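Local coordinates for protein titin (Homo sapiens, PDB 2A38) that serves as a giant elastic protein of striated muscle, whose N-terminal tandem of two immunoglobulin domains lies in the Z-disc, at residues R122-V127 and G156-L161. Numbering follows the deposited sequence.
Sequences RLQVRV and GDLYSL
One N-H and one C-H grip the carbonyl oxygen of Leu123: the backbone N of Leu161 gives Leu123 O a hydrogen bond of 2.8 Å in the carbonyl plane, and Ser160 CA adds a C-H...O contact at 3.4 Å. The same pairing recurs at Tyr159 O, held by Val125 N and Gln124 CA, and at Asp157 O, where Val127 N donates at 2.9 Å and Arg126 CA makes the C-H...O contact. These antiparallel strands are B and E of an I-set immunoglobulin sandwich, central in the A-B-E-D sheet. Leu123, Val125 and Leu161 turn into the core between the two sheets, where Leu123 CD1 lies 4.1 Å from Leu161 CD2, the two side chains running alongside one another, both against Tyr174. On the other face, Gln124, reaching out straight past CG, brings NE2 to 2.7 Å from Ser160 OG, a weak, strongly bent bond (117° at the hydrogen), while OE1 sits 3.8 Å from Leu158 CD1. An alanine here, lacking the amide, would probably loosen the packing over Leu158 and the hold on Ser160 OG. Arg126, bent at chi3 (-78°), lays its guanidinium over Leu158 CB; its NH1 stays 4.0 Å from Asp157 OD2, too far for a salt bridge, and a water accepts a hydrogen bond from Asp157 N and a weak one from NH1.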
ATOM      1  N   ARG A 122     -21.314  22.155   5.198  1.00 24.29           N
ATOM      2  CA  ARG A 122     -20.070  21.396   5.207  1.00 26.41           C
ATOM      3  C   ARG A 122     -19.889  20.695   3.873  1.00 25.65           C
ATOM      4  O   ARG A 122     -20.770  19.963   3.419  1.00 26.32           O
ATOM      5  CB  ARG A 122     -20.054  20.366   6.338  1.00 27.76           C
ATOM      6  CG  ARG A 122     -18.755  19.576   6.449  1.00 31.94           C
ATOM      7  CD  ARG A 122     -18.340  19.463   7.901  1.00 37.11           C
ATOM      8  NE  ARG A 122     -19.520  19.288   8.745  1.00 42.34           N
ATOM      9  CZ  ARG A 122     -19.569  19.548  10.049  1.00 43.61           C
ATOM     10  NH1 ARG A 122     -20.701  19.357  10.714  1.00 44.58           N
ATOM     11  NH2 ARG A 122     -18.496  20.000  10.690  1.00 44.37           N
ATOM     12  N   LEU A 123     -18.757  20.960   3.231  1.00 25.19           N
ATOM     13  CA  LEU A 123     -18.423  20.342   1.957  1.00 24.50           C
ATOM     14  C   LEU A 123     -17.240  19.408   2.246  1.00 24.56           C
ATOM     15  O   LEU A 123     -16.201  19.858   2.723  1.00 24.56           O
ATOM     16  CB  LEU A 123     -18.014  21.420   0.949  1.00 24.85           C
ATOM     17  CG  LEU A 123     -19.020  22.555   0.749  1.00 25.77           C
ATOM     18  CD1 LEU A 123     -18.431  23.653  -0.121  1.00 24.30           C
ATOM     19  CD2 LEU A 123     -20.275  21.991   0.128  1.00 26.41           C
ATOM     20  N   GLN A 124     -17.399  18.117   1.970  1.00 24.32           N
ATOM     21  CA  GLN A 124     -16.330  17.153   2.220  1.00 24.17           C
ATOM     22  C   GLN A 124     -15.882  16.357   1.014  1.00 23.10           C
ATOM     23  O   GLN A 124     -16.632  16.163   0.061  1.00 23.64           O
ATOM     24  CB  GLN A 124     -16.743  16.124   3.268  1.00 27.06           C
ATOM     25  CG  GLN A 124     -17.069  16.656   4.626  1.00 33.79           C
ATOM     26  CD  GLN A 124     -17.073  15.543   5.655  1.00 35.83           C
ATOM     27  OE1 GLN A 124     -17.424  14.401   5.344  1.00 36.65           O
ATOM     28  NE2 GLN A 124     -16.690  15.869   6.885  1.00 37.44           N
ATOM     29  N   VAL A 125     -14.651  15.865   1.104  1.00 21.31           N
ATOM     30  CA  VAL A 125     -14.048  15.027   0.086  1.00 17.17           C
ATOM     31  C   VAL A 125     -13.154  14.011   0.800  1.00 17.20           C
ATOM     32  O   VAL A 125     -12.648  14.262   1.897  1.00 16.74           O
ATOM     33  CB  VAL A 125     -13.157  15.842  -0.891  1.00 19.56           C
ATOM     34  CG1 VAL A 125     -13.985  16.866  -1.641  1.00 17.94           C
ATOM     35  CG2 VAL A 125     -12.029  16.529  -0.121  1.00 19.35           C
ATOM     36  N   ARG A 126     -12.984  12.850   0.194  1.00 16.64           N
ATOM     37  CA  ARG A 126     -12.096  11.829   0.739  1.00 18.03           C
ATOM     38  C   ARG A 126     -11.162  11.523  -0.429  1.00 16.99           C
ATOM     39  O   ARG A 126     -11.612  11.146  -1.503  1.00 14.92           O
ATOM     40  CB  ARG A 126     -12.863  10.573   1.160  1.00 19.84           C
ATOM     41  CG  ARG A 126     -11.938   9.488   1.675  1.00 24.70           C
ATOM     42  CD  ARG A 126     -12.699   8.283   2.189  1.00 29.93           C
ATOM     43  NE  ARG A 126     -13.253   8.500   3.523  1.00 33.79           N
ATOM     44  CZ  ARG A 126     -12.527   8.553   4.637  1.00 35.83           C
ATOM     45  NH1 ARG A 126     -11.207   8.407   4.590  1.00 36.95           N
ATOM     46  NH2 ARG A 126     -13.127   8.740   5.807  1.00 36.53           N
ATOM     47  N   VAL A 127      -9.866  11.721  -0.224  1.00 18.53           N
ATOM     48  CA  VAL A 127      -8.887  11.512  -1.286  1.00 19.44           C
ATOM     49  C   VAL A 127      -7.827  10.478  -0.946  1.00 20.69           C
ATOM     50  O   VAL A 127      -7.318  10.439   0.173  1.00 21.18           O
ATOM     51  CB  VAL A 127      -8.142  12.829  -1.621  1.00 20.35           C
ATOM     52  CG1 VAL A 127      -7.211  12.610  -2.802  1.00 20.85           C
ATOM     53  CG2 VAL A 127      -9.127  13.929  -1.919  1.00 18.65           C
ATOM     54  N   GLY A 156      -6.983  12.263   8.322  1.00 31.57           N
ATOM     55  CA  GLY A 156      -6.637  11.181   7.422  1.00 31.72           C
ATOM     56  C   GLY A 156      -6.849  11.613   5.983  1.00 31.34           C
ATOM     57  O   GLY A 156      -6.306  12.629   5.548  1.00 33.21           O
ATOM     58  N   ASP A 157      -7.654  10.854   5.249  1.00 30.25           N
ATOM     59  CA  ASP A 157      -7.934  11.160   3.855  1.00 29.61           C
ATOM     60  C   ASP A 157      -9.164  12.045   3.686  1.00 25.59           C
ATOM     61  O   ASP A 157      -9.496  12.445   2.575  1.00 24.65           O
ATOM     62  CB  ASP A 157      -8.138   9.862   3.077  1.00 34.90           C
ATOM     63  CG  ASP A 157      -7.081   8.833   3.393  1.00 41.23           C
ATOM     64  OD1 ASP A 157      -5.902   9.229   3.556  1.00 45.55           O
ATOM     65  OD2 ASP A 157      -7.424   7.628   3.468  1.00 45.32           O
ATOM     66  N   LEU A 158      -9.825  12.354   4.794  1.00 22.91           N
ATOM     67  CA  LEU A 158     -11.034  13.168   4.776  1.00 21.60           C
ATOM     68  C   LEU A 158     -10.782  14.657   5.024  1.00 20.35           C
ATOM     69  O   LEU A 158     -10.295  15.041   6.088  1.00 21.18           O
ATOM     70  CB  LEU A 158     -12.006  12.628   5.824  1.00 22.10           C
ATOM     71  CG  LEU A 158     -13.461  13.090   5.812  1.00 24.22           C
ATOM     72  CD1 LEU A 158     -14.125  12.722   4.489  1.00 25.15           C
ATOM     73  CD2 LEU A 158     -14.186  12.416   6.969  1.00 26.37           C
ATOM     74  N   TYR A 159     -11.113  15.487   4.037  1.00 18.60           N
ATOM     75  CA  TYR A 159     -10.945  16.934   4.147  1.00 17.21           C
ATOM     76  C   TYR A 159     -12.319  17.565   4.119  1.00 18.33           C
ATOM     77  O   TYR A 159     -13.193  17.138   3.366  1.00 17.71           O
ATOM     78  CB  TYR A 159     -10.130  17.505   2.983  1.00 17.44           C
ATOM     79  CG  TYR A 159      -8.692  17.068   2.940  1.00 18.57           C
ATOM     80  CD1 TYR A 159      -8.344  15.784   2.517  1.00 19.33           C
ATOM     81  CD2 TYR A 159      -7.670  17.946   3.306  1.00 17.89           C
ATOM     82  CE1 TYR A 159      -7.011  15.382   2.453  1.00 21.25           C
ATOM     83  CE2 TYR A 159      -6.335  17.561   3.247  1.00 20.26           C
ATOM     84  CZ  TYR A 159      -6.010  16.278   2.818  1.00 22.62           C
ATOM     85  OH  TYR A 159      -4.683  15.897   2.740  1.00 24.95           O
ATOM     86  N   SER A 160     -12.507  18.585   4.942  1.00 19.13           N
ATOM     87  CA  SER A 160     -13.788  19.251   5.008  1.00 22.29           C
ATOM     88  C   SER A 160     -13.637  20.756   5.000  1.00 21.33           C
ATOM     89  O   SER A 160     -12.642  21.296   5.482  1.00 22.58           O
ATOM     90  CB  SER A 160     -14.523  18.843   6.284  1.00 25.38           C
ATOM     91  OG  SER A 160     -14.558  17.430   6.417  1.00 31.72           O
ATOM     92  N   LEU A 161     -14.630  21.415   4.426  1.00 19.01           N
ATOM     93  CA  LEU A 161     -14.692  22.860   4.391  1.00 19.44           C
ATOM     94  C   LEU A 161     -16.012  23.163   5.081  1.00 19.27           C
ATOM     95  O   LEU A 161     -17.083  22.846   4.567  1.00 19.25           O
ATOM     96  CB  LEU A 161     -14.726  23.403   2.962  1.00 19.14           C
ATOM     97  CG  LEU A 161     -15.079  24.896   2.934  1.00 20.94           C
ATOM     98  CD1 LEU A 161     -14.099  25.671   3.796  1.00 20.65           C
ATOM     99  CD2 LEU A 161     -15.057  25.418   1.511  1.00 20.96           C
TER
HETATM  100  O   HOH W   1      -8.467   8.177   6.560  1.00 35.67           O